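Local coordinates for protein amino Transferase (Eubacterium rectale, PDB 3ELE) that probably transfers amino groups between amino acids and 2-oxo acids with pyridoxal-5'-phosphate as cofactor, as other class I and II aminotransferases do, at residues Pro45-Val53 with Tyr246-Gly254; Ala110-Ala118 with Ala275-Tyr285. One frame throughout, in Å; residues are numbered along the deposited sequence.

Interaction 1 of 2, residues Pro45-Val53 with Tyr246-Gly254; sequences PSIPAPQIV and YSKSLSLPG. With PLP (pyridoxal-5'-phosphate), chain E.
Ser251 reaches into the bend of residues 45-53. Its CB lies 3.8 Å from Ala49 N, and with OG beside its own backbone N and anti to the carbonyl carbon (chi1 -67°), the hydroxyl meets Ile47 both at CG1 and at the carbonyl. OG donates its proton to Ile47 O at 2.6 Å, coming in from above the carbonyl plane, 36° out of it. A water bridges the same junction, accepting from Ala49 N and donating to Ser251 O.

Segment 246-254 follows strand 240-245 and carries Lys248 and Ser247 of the cofactor pocket, as expected of the fold of class I and II aminotransferases, where the lysine after this strand normally forms the Schiff base. Here Lys248 NZ stands 3.1 Å from PLP C4A, the aldehyde carbon, and Ser247 OG lies within hydrogen-bonding distance of phosphate oxygens O1P and O2P. Pro45 closes over the backbone behind them: its CG rests 3.3 Å from Ser247 O, while its ring slides past that of Pro253 in the opposite direction.

Farther along, Ala49 CB presses on Leu250 O. Leu250 CD2 touches both Pro50 CG, at 3.6 Å, and Val53 CG2, the proline and leucine crossing at about a right angle. Val53 CG1 meets Leu252 CD2 tip to tip, and Ser66 and His70 of the second subunit pack against Ala49 and Leu252.

Interaction 2 of 2, residues Ala110-Ala118 with Ala275-Tyr285; sequences ASLSICFRA and AVCGAGRALGY
Ile114 sends its two branches to different residues of 275-285: CG2 crosses Val276 at about a right angle and presses on Val276 CG1 at 3.5 Å, a tight carbon pair. CG1, beside the backbone N (chi1 -73°), heads for Tyr285 and comes up to the ring at its edge, in plane, 3.7 Å from CE2. Leu283 CD1 also packs on Ile114 CG1 and on the backbone at Ser113 and Ile114. One face of the Tyr285 ring is covered by Leu283 CB of its own segment, and its far end reaches Ala110, whose CB is 3.6 Å from Tyr285 CZ.

Arg117 runs roughly at right angles to Ile114, over the last turn of helix 275-282. Its CG lies on Ala279 CB; the bend at chi2 (53°) then carries the guanidinium past Leu283, the two side chains sliding by in opposite directions, until Ala282 CB sits over one guanidinium face, 3.9 Å from Arg117 NH2. A water bridges Arg117 NH1 to Ala282 O, and NH2 has a weak bond to Ala143 O of the second subunit.

Small residues let the backbones come close where the helices cross. Ala279 CB touches Ile114 O at 3.4 Å, and Ala118 CB packs on Ala275 CB at 3.8 Å. The axes of 110-118 and 275-282 pass 8.3 Å apart at 114°. Beyond the crossing, Gly284, with positive phi, ends helix 275-282 in a Schellman motif that turns the chain toward Tyr285. This is close helix-on-helix packing through alanines, set at the subunit interface of a dimeric aminotransferase.

From the N terminus the chain enters interaction 1 at residues 45-53, which run into helix 51-63, and reaches helix 108-119, the first half of interaction 2. It then builds five of the seven strands of the mixed sheet. After strand 240-245, residues 246-254 return to 45-53 and close the first loop; only then, beyond strand 258-261, does helix 269-282 come back to 110-118 and close the second. The two loops therefore cross. Interaction 1 ties the N-terminal segment to the cofactor loop, interaction 2 joins two helices beside that sheet. Their centres are about 25 Å apart and their nearest atoms about 8 Å, with no touch, yet both border the second subunit.

Interaction 1 of 2, residues Pro45-Val53 with Tyr246-Gly254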
ATOM      1  N   PRO A  45       2.052  19.455  -1.927  1.00 42.76           N
ATOM      2  CA  PRO A  45       3.341  20.074  -1.625  1.00 42.39           C
ATOM      3  C   PRO A  45       3.939  20.799  -2.845  1.00 41.09           C
ATOM      4  O   PRO A  45       4.001  20.229  -3.933  1.00 40.60           O
ATOM      5  CB  PRO A  45       4.211  18.879  -1.211  1.00 42.87           C
ATOM      6  CG  PRO A  45       3.264  17.976  -0.539  1.00 41.76           C
ATOM      7  CD  PRO A  45       1.969  18.105  -1.324  1.00 42.79           C
ATOM      8  N   SER A  46       4.299  22.064  -2.648  1.00 39.40           N
ATOM      9  CA  SER A  46       4.841  22.917  -3.691  1.00 38.64           C
ATOM     10  C   SER A  46       6.321  23.299  -3.537  1.00 38.79           C
ATOM     11  O   SER A  46       6.876  23.883  -4.469  1.00 39.86           O
ATOM     12  CB  SER A  46       3.974  24.168  -3.790  1.00 39.39           C
ATOM     13  OG  SER A  46       3.915  24.825  -2.548  1.00 37.62           O
ATOM     14  N   ILE A  47       6.952  23.006  -2.390  1.00 37.71           N
ATOM     15  CA  ILE A  47       8.400  23.300  -2.179  1.00 37.17           C
ATOM     16  C   ILE A  47       9.195  22.017  -2.480  1.00 36.44           C
ATOM     17  O   ILE A  47       8.692  20.917  -2.192  1.00 36.12           O
ATOM     18  CB  ILE A  47       8.728  23.869  -0.753  1.00 37.16           C
ATOM     19  CG1 ILE A  47       8.489  22.828   0.383  1.00 38.69           C
ATOM     20  CG2 ILE A  47       7.930  25.174  -0.510  1.00 33.87           C
ATOM     21  CD1 ILE A  47       8.777  23.366   1.814  1.00 38.06           C
ATOM     22  N   PRO A  48      10.404  22.135  -3.090  1.00 34.86           N
ATOM     23  CA  PRO A  48      11.178  20.929  -3.366  1.00 35.26           C
ATOM     24  C   PRO A  48      11.751  20.299  -2.096  1.00 36.19           C
ATOM     25  O   PRO A  48      11.959  20.993  -1.089  1.00 36.10           O
ATOM     26  CB  PRO A  48      12.310  21.442  -4.254  1.00 33.79           C
ATOM     27  CG  PRO A  48      12.500  22.801  -3.834  1.00 33.97           C
ATOM     28  CD  PRO A  48      11.126  23.330  -3.561  1.00 34.62           C
ATOM     29  N   ALA A  49      11.993  18.985  -2.157  1.00 35.94           N
ATOM     30  CA  ALA A  49      12.594  18.241  -1.055  1.00 34.45           C
ATOM     31  C   ALA A  49      13.956  18.871  -0.734  1.00 33.40           C
ATOM     32  O   ALA A  49      14.587  19.445  -1.636  1.00 34.03           O
ATOM     33  CB  ALA A  49      12.790  16.751  -1.445  1.00 32.50           C
ATOM     34  N   PRO A  50      14.421  18.775   0.529  1.00 33.17           N
ATOM     35  CA  PRO A  50      15.775  19.265   0.822  1.00 34.60           C
ATOM     36  C   PRO A  50      16.786  18.422   0.033  1.00 35.75           C
ATOM     37  O   PRO A  50      16.535  17.229  -0.218  1.00 37.09           O
ATOM     38  CB  PRO A  50      15.921  19.005   2.333  1.00 34.63           C
ATOM     39  CG  PRO A  50      14.986  17.922   2.591  1.00 29.75           C
ATOM     40  CD  PRO A  50      13.814  18.187   1.733  1.00 32.13           C
ATOM     41  N   GLN A  51      17.917  19.017  -0.320  1.00 35.97           N
ATOM     42  CA  GLN A  51      18.900  18.342  -1.172  1.00 37.50           C
ATOM     43  C   GLN A  51      19.423  16.995  -0.635  1.00 37.42           C
ATOM     44  O   GLN A  51      19.787  16.140  -1.429  1.00 38.49           O
ATOM     45  CB  GLN A  51      20.046  19.299  -1.568  1.00 37.56           C
ATOM     46  CG  GLN A  51      20.874  18.830  -2.781  1.00 42.90           C
ATOM     47  CD  GLN A  51      20.024  18.550  -4.034  1.00 46.30           C
ATOM     48  OE1 GLN A  51      19.227  19.387  -4.466  1.00 49.63           O
ATOM     49  NE2 GLN A  51      20.191  17.364  -4.602  1.00 48.52           N
ATOM     50  N   ILE A  52      19.402  16.796   0.688  1.00 36.72           N
ATOM     51  CA  ILE A  52      19.805  15.521   1.320  1.00 35.26           C
ATOM     52  C   ILE A  52      19.013  14.288   0.789  1.00 35.68           C
ATOM     53  O   ILE A  52      19.575  13.214   0.713  1.00 34.58           O
ATOM     54  CB  ILE A  52      19.763  15.624   2.886  1.00 35.34           C
ATOM     55  CG1 ILE A  52      20.405  14.407   3.587  1.00 35.00           C
ATOM     56  CG2 ILE A  52      18.322  15.832   3.383  1.00 33.96           C
ATOM     57  CD1 ILE A  52      21.815  14.110   3.197  1.00 35.88           C
ATOM     58  N   VAL A  53      17.748  14.477   0.385  1.00 36.03           N
ATOM     59  CA  VAL A  53      16.905  13.414  -0.196  1.00 35.23           C
ATOM     60  C   VAL A  53      17.518  12.867  -1.495  1.00 35.55           C
ATOM     61  O   VAL A  53      17.909  11.701  -1.537  1.00 35.62           O
ATOM     62  CB  VAL A  53      15.429  13.896  -0.422  1.00 35.79           C
ATOM     63  CG1 VAL A  53      14.591  12.849  -1.210  1.00 35.40           C
ATOM     64  CG2 VAL A  53      14.768  14.214   0.924  1.00 30.13           C
ATOM     65  N   TYR A 246       6.268  11.406   5.400  1.00 34.63           N
ATOM     66  CA  TYR A 246       7.238  12.389   4.900  1.00 34.35           C
ATOM     67  C   TYR A 246       6.732  13.139   3.657  1.00 35.04           C
ATOM     68  O   TYR A 246       7.515  13.791   2.970  1.00 35.22           O
ATOM     69  CB  TYR A 246       8.596  11.702   4.665  1.00 34.85           C
ATOM     70  CG  TYR A 246       9.169  11.152   5.952  1.00 34.49           C
ATOM     71  CD1 TYR A 246       8.826   9.869   6.396  1.00 35.51           C
ATOM     72  CD2 TYR A 246      10.012  11.924   6.760  1.00 37.20           C
ATOM     73  CE1 TYR A 246       9.320   9.358   7.594  1.00 38.26           C
ATOM     74  CE2 TYR A 246      10.530  11.404   7.985  1.00 35.28           C
ATOM     75  CZ  TYR A 246      10.167  10.126   8.386  1.00 35.73           C
ATOM     76  OH  TYR A 246      10.635   9.573   9.562  1.00 33.75           O
ATOM     77  N   SER A 247       5.411  13.080   3.407  1.00 36.35           N
ATOM     78  CA  SER A 247       4.781  13.720   2.257  1.00 37.02           C
ATOM     79  C   SER A 247       4.920  15.246   2.274  1.00 37.85           C
ATOM     80  O   SER A 247       5.145  15.842   1.226  1.00 36.72           O
ATOM     81  CB  SER A 247       3.305  13.308   2.141  1.00 36.79           C
ATOM     82  OG  SER A 247       3.167  11.883   2.021  1.00 40.50           O
ATOM     83  N   LYS A 248       4.818  15.860   3.452  1.00 38.38           N
ATOM     84  CA  LYS A 248       4.929  17.330   3.599  1.00 37.99           C
ATOM     85  C   LYS A 248       6.282  17.818   4.095  1.00 37.29           C
ATOM     86  O   LYS A 248       6.810  18.832   3.596  1.00 35.00           O
ATOM     87  CB  LYS A 248       3.827  17.860   4.518  1.00 38.09           C
ATOM     88  CG  LYS A 248       2.464  17.938   3.866  1.00 43.16           C
ATOM     89  CD  LYS A 248       1.714  16.634   3.849  1.00 48.25           C
ATOM     90  CE  LYS A 248       0.560  16.653   2.860  1.00 52.02           C
ATOM     91  NZ  LYS A 248      -0.118  15.335   2.843  1.00 56.84           N
ATOM     92  N   SER A 249       6.828  17.106   5.082  1.00 37.00           N
ATOM     93  CA  SER A 249       8.106  17.445   5.707  1.00 37.35           C
ATOM     94  C   SER A 249       9.268  17.387   4.712  1.00 37.34           C
ATOM     95  O   SER A 249      10.062  18.301   4.662  1.00 37.77           O
ATOM     96  CB  SER A 249       8.364  16.554   6.935  1.00 37.47           C
ATOM     97  OG  SER A 249       8.554  15.212   6.565  1.00 40.90           O
ATOM     98  N   LEU A 250       9.305  16.338   3.891  1.00 37.95           N
ATOM     99  CA  LEU A 250      10.315  16.146   2.845  1.00 37.12           C
ATOM    100  C   LEU A 250       9.795  16.382   1.407  1.00 37.47           C
ATOM    101  O   LEU A 250      10.568  16.235   0.463  1.00 36.59           O
ATOM    102  CB  LEU A 250      10.923  14.734   2.967  1.00 36.23           C
ATOM    103  CG  LEU A 250      11.819  14.446   4.173  1.00 34.26           C
ATOM    104  CD1 LEU A 250      12.165  12.945   4.222  1.00 28.79           C
ATOM    105  CD2 LEU A 250      13.099  15.312   4.143  1.00 33.68           C
ATOM    106  N   SER A 251       8.518  16.751   1.238  1.00 36.94           N
ATOM    107  CA  SER A 251       7.916  16.954  -0.099  1.00 36.71           C
ATOM    108  C   SER A 251       7.993  15.697  -0.986  1.00 35.42           C
ATOM    109  O   SER A 251       8.287  15.775  -2.196  1.00 34.45           O
ATOM    110  CB  SER A 251       8.483  18.201  -0.813  1.00 35.29           C
ATOM    111  OG  SER A 251       8.087  19.367  -0.141  1.00 38.43           O
ATOM    112  N   LEU A 252       7.697  14.546  -0.368  1.00 34.50           N
ATOM    113  CA  LEU A 252       7.732  13.258  -1.041  1.00 34.66           C
ATOM    114  C   LEU A 252       6.350  12.563  -1.031  1.00 35.39           C
ATOM    115  O   LEU A 252       6.278  11.369  -0.731  1.00 34.73           O
ATOM    116  CB  LEU A 252       8.809  12.373  -0.378  1.00 34.41           C
ATOM    117  CG  LEU A 252      10.233  12.902  -0.241  1.00 32.01           C
ATOM    118  CD1 LEU A 252      11.113  11.926   0.483  1.00 31.37           C
ATOM    119  CD2 LEU A 252      10.851  13.256  -1.606  1.00 31.33           C
ATOM    120  N   PRO A 253       5.259  13.289  -1.410  1.00 36.38           N
ATOM    121  CA  PRO A 253       3.924  12.670  -1.343  1.00 36.61           C
ATOM    122  C   PRO A 253       3.701  11.457  -2.248  1.00 36.66           C
ATOM    123  O   PRO A 253       2.960  10.551  -1.871  1.00 35.46           O
ATOM    124  CB  PRO A 253       2.980  13.816  -1.724  1.00 35.92           C
ATOM    125  CG  PRO A 253       3.748  14.698  -2.508  1.00 37.09           C
ATOM    126  CD  PRO A 253       5.147  14.653  -1.960  1.00 37.15           C
ATOM    127  N   GLY A 254       4.311  11.473  -3.423  1.00 37.25           N
ATOM    128  CA  GLY A 254       4.252  10.366  -4.358  1.00 37.11           C
ATOM    129  C   GLY A 254       5.131   9.178  -4.014  1.00 36.20           C
ATOM    130  O   GLY A 254       4.942   8.134  -4.611  1.00 34.78           O
TER
HETATM  131  N1  PLP E 500      -3.904  13.534   6.554  1.00 37.68           N
HETATM  132  C2  PLP E 500      -4.192  14.846   6.171  1.00 36.80           C
HETATM  133  C2A PLP E 500      -4.889  15.751   7.135  1.00 37.04           C
HETATM  134  C3  PLP E 500      -3.802  15.318   4.901  1.00 38.88           C
HETATM  135  O3  PLP E 500      -4.065  16.613   4.523  1.00 31.83           O
HETATM  136  C4  PLP E 500      -3.152  14.455   3.988  1.00 45.59           C
HETATM  137  C4A PLP E 500      -3.177  14.884   2.532  1.00 49.92           C
HETATM  138  O4A PLP E 500      -4.142  14.599   1.822  1.00 55.32           O
HETATM  139  C5  PLP E 500      -2.868  13.118   4.405  1.00 44.80           C
HETATM  140  C6  PLP E 500      -3.254  12.667   5.692  1.00 35.02           C
HETATM  141  C5A PLP E 500      -2.207  12.099   3.501  1.00 40.76           C
HETATM  142  O4P PLP E 500      -0.819  12.066   3.614  1.00 41.95           O
HETATM  143  P   PLP E 500      -0.036  10.918   2.799  1.00 42.04           P
HETATM  144  O1P PLP E 500       1.169  10.474   3.578  1.00 36.27           O
HETATM  145  O2P PLP E 500       0.478  11.496   1.512  1.00 39.54           O
HETATM  146  O3P PLP E 500      -0.907   9.740   2.507  1.00 30.73           O
HETATM  147  O   HOH W   1      10.264  17.324  -3.805  1.00 34.98           O

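Interaction 2 of 2, residues Ala110-Ala118 with Ala275-Tyr285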
ATOM      1  N   ALA A 110      -2.017   4.907   4.447  1.00 32.22           N
ATOM      2  CA  ALA A 110      -1.772   3.529   4.859  1.00 32.26           C
ATOM      3  C   ALA A 110      -1.753   3.434   6.401  1.00 32.31           C
ATOM      4  O   ALA A 110      -2.317   2.512   6.956  1.00 32.91           O
ATOM      5  CB  ALA A 110      -0.479   3.008   4.257  1.00 30.40           C
ATOM      6  N   SER A 111      -1.148   4.414   7.073  1.00 32.95           N
ATOM      7  CA  SER A 111      -1.064   4.446   8.541  1.00 32.42           C
ATOM      8  C   SER A 111      -2.457   4.524   9.161  1.00 32.18           C
ATOM      9  O   SER A 111      -2.786   3.756  10.062  1.00 31.93           O
ATOM     10  CB  SER A 111      -0.197   5.631   9.026  1.00 32.75           C
ATOM     11  OG  SER A 111       1.161   5.518   8.617  1.00 31.57           O
ATOM     12  N   LEU A 112      -3.278   5.435   8.648  1.00 32.70           N
ATOM     13  CA  LEU A 112      -4.681   5.604   9.124  1.00 32.63           C
ATOM     14  C   LEU A 112      -5.502   4.348   8.880  1.00 34.10           C
ATOM     15  O   LEU A 112      -6.169   3.863   9.806  1.00 34.58           O
ATOM     16  CB  LEU A 112      -5.335   6.812   8.447  1.00 32.38           C
ATOM     17  CG  LEU A 112      -4.738   8.173   8.843  1.00 31.45           C
ATOM     18  CD1 LEU A 112      -5.181   9.269   7.885  1.00 36.39           C
ATOM     19  CD2 LEU A 112      -5.082   8.527  10.288  1.00 32.54           C
ATOM     20  N   SER A 113      -5.397   3.790   7.662  1.00 34.12           N
ATOM     21  CA  SER A 113      -6.116   2.562   7.284  1.00 33.81           C
ATOM     22  C   SER A 113      -5.792   1.419   8.252  1.00 33.48           C
ATOM     23  O   SER A 113      -6.718   0.778   8.789  1.00 33.58           O
ATOM     24  CB  SER A 113      -5.809   2.165   5.832  1.00 33.75           C
ATOM     25  OG  SER A 113      -6.285   3.152   4.924  1.00 33.72           O
ATOM     26  N   ILE A 114      -4.495   1.217   8.510  1.00 33.79           N
ATOM     27  CA  ILE A 114      -4.000   0.212   9.480  1.00 33.96           C
ATOM     28  C   ILE A 114      -4.606   0.411  10.866  1.00 32.29           C
ATOM     29  O   ILE A 114      -5.025  -0.558  11.485  1.00 33.60           O
ATOM     30  CB  ILE A 114      -2.432   0.244   9.601  1.00 34.51           C
ATOM     31  CG1 ILE A 114      -1.796  -0.359   8.357  1.00 36.93           C
ATOM     32  CG2 ILE A 114      -1.943  -0.533  10.808  1.00 35.72           C
ATOM     33  CD1 ILE A 114      -0.334  -0.079   8.243  1.00 34.98           C
ATOM     34  N   CYS A 115      -4.648   1.662  11.346  1.00 31.95           N
ATOM     35  CA  CYS A 115      -5.227   1.974  12.677  1.00 31.45           C
ATOM     36  C   CYS A 115      -6.720   1.639  12.794  1.00 31.98           C
ATOM     37  O   CYS A 115      -7.128   1.005  13.761  1.00 32.64           O
ATOM     38  CB  CYS A 115      -4.975   3.427  13.092  1.00 30.77           C
ATOM     39  SG  CYS A 115      -3.234   3.783  13.461  1.00 33.48           S
ATOM     40  N   PHE A 116      -7.518   2.046  11.811  1.00 32.01           N
ATOM     41  CA  PHE A 116      -8.960   1.758  11.848  1.00 32.58           C
ATOM     42  C   PHE A 116      -9.221   0.265  11.654  1.00 32.38           C
ATOM     43  O   PHE A 116     -10.072  -0.321  12.354  1.00 30.01           O
ATOM     44  CB  PHE A 116      -9.744   2.578  10.834  1.00 33.15           C
ATOM     45  CG  PHE A 116      -9.551   4.070  10.960  1.00 31.86           C
ATOM     46  CD1 PHE A 116      -9.777   4.723  12.173  1.00 34.45           C
ATOM     47  CD2 PHE A 116      -9.199   4.837   9.840  1.00 30.64           C
ATOM     48  CE1 PHE A 116      -9.614   6.129  12.280  1.00 30.61           C
ATOM     49  CE2 PHE A 116      -9.044   6.223   9.931  1.00 33.58           C
ATOM     50  CZ  PHE A 116      -9.248   6.874  11.150  1.00 31.84           C
ATOM     51  N   ARG A 117      -8.459  -0.355  10.745  1.00 32.99           N
ATOM     52  CA  ARG A 117      -8.549  -1.800  10.500  1.00 34.69           C
ATOM     53  C   ARG A 117      -8.173  -2.619  11.750  1.00 34.89           C
ATOM     54  O   ARG A 117      -8.866  -3.569  12.103  1.00 36.52           O
ATOM     55  CB  ARG A 117      -7.678  -2.188   9.303  1.00 34.83           C
ATOM     56  CG  ARG A 117      -7.813  -3.619   8.798  1.00 40.12           C
ATOM     57  CD  ARG A 117      -9.259  -4.014   8.509  1.00 43.68           C
ATOM     58  NE  ARG A 117      -9.359  -5.306   7.824  1.00 47.82           N
ATOM     59  CZ  ARG A 117      -9.372  -5.507   6.502  1.00 46.44           C
ATOM     60  NH1 ARG A 117      -9.326  -4.504   5.643  1.00 45.60           N
ATOM     61  NH2 ARG A 117      -9.472  -6.746   6.032  1.00 46.28           N
ATOM     62  N   ALA A 118      -7.091  -2.226  12.425  1.00 35.05           N
ATOM     63  CA  ALA A 118      -6.648  -2.891  13.664  1.00 35.20           C
ATOM     64  C   ALA A 118      -7.620  -2.691  14.825  1.00 34.40           C
ATOM     65  O   ALA A 118      -7.834  -3.585  15.615  1.00 32.83           O
ATOM     66  CB  ALA A 118      -5.234  -2.402  14.079  1.00 34.03           C
ATOM     67  N   ALA A 275      -1.890  -6.401  16.101  1.00 30.66           N
ATOM     68  CA  ALA A 275      -3.059  -6.019  15.261  1.00 28.85           C
ATOM     69  C   ALA A 275      -2.680  -5.016  14.147  1.00 30.98           C
ATOM     70  O   ALA A 275      -3.231  -5.053  13.055  1.00 30.41           O
ATOM     71  CB  ALA A 275      -4.183  -5.475  16.112  1.00 28.13           C
ATOM     72  N   VAL A 276      -1.747  -4.122  14.454  1.00 31.26           N
ATOM     73  CA  VAL A 276      -1.183  -3.188  13.469  1.00 31.42           C
ATOM     74  C   VAL A 276      -0.503  -3.992  12.351  1.00 31.93           C
ATOM     75  O   VAL A 276      -0.895  -3.847  11.205  1.00 32.84           O
ATOM     76  CB  VAL A 276      -0.277  -2.145  14.144  1.00 31.52           C
ATOM     77  CG1 VAL A 276       0.561  -1.324  13.101  1.00 28.72           C
ATOM     78  CG2 VAL A 276      -1.155  -1.221  15.021  1.00 25.99           C
ATOM     79  N   CYS A 277       0.448  -4.875  12.686  1.00 32.55           N
ATOM     80  CA  CYS A 277       1.068  -5.800  11.695  1.00 32.70           C
ATOM     81  C   CYS A 277       0.044  -6.622  10.889  1.00 32.79           C
ATOM     82  O   CYS A 277       0.143  -6.707   9.659  1.00 34.37           O
ATOM     83  CB  CYS A 277       2.056  -6.759  12.362  1.00 33.75           C
ATOM     84  SG  CYS A 277       3.465  -5.921  13.121  1.00 35.93           S
ATOM     85  N   GLY A 278      -0.932  -7.205  11.578  1.00 31.53           N
ATOM     86  CA  GLY A 278      -2.001  -7.952  10.926  1.00 32.78           C
ATOM     87  C   GLY A 278      -2.860  -7.125   9.973  1.00 32.51           C
ATOM     88  O   GLY A 278      -3.224  -7.605   8.912  1.00 32.04           O
ATOM     89  N   ALA A 279      -3.176  -5.890  10.369  1.00 32.32           N
ATOM     90  CA  ALA A 279      -3.943  -4.966   9.540  1.00 33.53           C
ATOM     91  C   ALA A 279      -3.153  -4.616   8.273  1.00 33.07           C
ATOM     92  O   ALA A 279      -3.712  -4.643   7.174  1.00 32.34           O
ATOM     93  CB  ALA A 279      -4.325  -3.707  10.332  1.00 32.56           C
ATOM     94  N   GLY A 280      -1.850  -4.356   8.434  1.00 32.69           N
ATOM     95  CA  GLY A 280      -0.961  -4.063   7.313  1.00 32.72           C
ATOM     96  C   GLY A 280      -0.967  -5.215   6.344  1.00 32.50           C
ATOM     97  O   GLY A 280      -1.178  -5.022   5.147  1.00 31.92           O
ATOM     98  N   ARG A 281      -0.807  -6.424   6.880  1.00 32.16           N
ATOM     99  CA  ARG A 281      -0.865  -7.658   6.079  1.00 31.57           C
ATOM    100  C   ARG A 281      -2.207  -7.827   5.331  1.00 31.36           C
ATOM    101  O   ARG A 281      -2.216  -8.089   4.111  1.00 29.90           O
ATOM    102  CB  ARG A 281      -0.595  -8.851   6.981  1.00 32.19           C
ATOM    103  CG  ARG A 281      -0.379 -10.148   6.260  1.00 35.24           C
ATOM    104  CD  ARG A 281      -0.047 -11.214   7.263  1.00 32.68           C
ATOM    105  NE  ARG A 281      -0.087 -12.542   6.675  1.00 32.59           N
ATOM    106  CZ  ARG A 281       0.129 -13.681   7.328  1.00 32.83           C
ATOM    107  NH1 ARG A 281       0.330 -13.712   8.626  1.00 36.91           N
ATOM    108  NH2 ARG A 281       0.073 -14.824   6.664  1.00 32.43           N
ATOM    109  N   ALA A 282      -3.323  -7.634   6.056  1.00 30.53           N
ATOM    110  CA  ALA A 282      -4.696  -7.746   5.493  1.00 30.20           C
ATOM    111  C   ALA A 282      -5.013  -6.753   4.362  1.00 31.49           C
ATOM    112  O   ALA A 282      -5.834  -7.044   3.482  1.00 30.68           O
ATOM    113  CB  ALA A 282      -5.725  -7.569   6.589  1.00 29.48           C
ATOM    114  N   LEU A 283      -4.372  -5.584   4.419  1.00 31.48           N
ATOM    115  CA  LEU A 283      -4.548  -4.506   3.428  1.00 32.79           C
ATOM    116  C   LEU A 283      -3.672  -4.681   2.197  1.00 32.44           C
ATOM    117  O   LEU A 283      -3.700  -3.831   1.322  1.00 34.68           O
ATOM    118  CB  LEU A 283      -4.286  -3.143   4.090  1.00 31.91           C
ATOM    119  CG  LEU A 283      -5.344  -2.701   5.120  1.00 34.85           C
ATOM    120  CD1 LEU A 283      -4.778  -1.651   6.061  1.00 34.87           C
ATOM    121  CD2 LEU A 283      -6.585  -2.162   4.424  1.00 29.15           C
ATOM    122  N   GLY A 284      -2.903  -5.767   2.132  1.00 32.30           N
ATOM    123  CA  GLY A 284      -2.030  -6.077   1.012  1.00 33.40           C
ATOM    124  C   GLY A 284      -0.659  -5.437   1.076  1.00 33.85           C
ATOM    125  O   GLY A 284       0.010  -5.384   0.052  1.00 33.34           O
ATOM    126  N   TYR A 285      -0.240  -4.960   2.255  1.00 34.56           N
ATOM    127  CA  TYR A 285       1.062  -4.294   2.409  1.00 36.14           C
ATOM    128  C   TYR A 285       2.091  -5.354   2.752  1.00 34.94           C
ATOM    129  O   TYR A 285       1.813  -6.220   3.578  1.00 33.25           O
ATOM    130  CB  TYR A 285       1.067  -3.218   3.511  1.00 38.34           C
ATOM    131  CG  TYR A 285      -0.041  -2.192   3.500  1.00 40.62           C
ATOM    132  CD1 TYR A 285      -0.604  -1.729   2.315  1.00 46.47           C
ATOM    133  CD2 TYR A 285      -0.471  -1.595   4.690  1.00 43.60           C
ATOM    134  CE1 TYR A 285      -1.612  -0.730   2.325  1.00 43.52           C
ATOM    135  CE2 TYR A 285      -1.479  -0.593   4.688  1.00 47.42           C
ATOM    136  CZ  TYR A 285      -2.036  -0.181   3.479  1.00 44.07           C
ATOM    137  OH  TYR A 285      -3.009   0.786   3.370  1.00 47.43           O
TER
HETATM  138  O   HOH W   2      -8.049  -5.638   3.354  1.00 30.22           O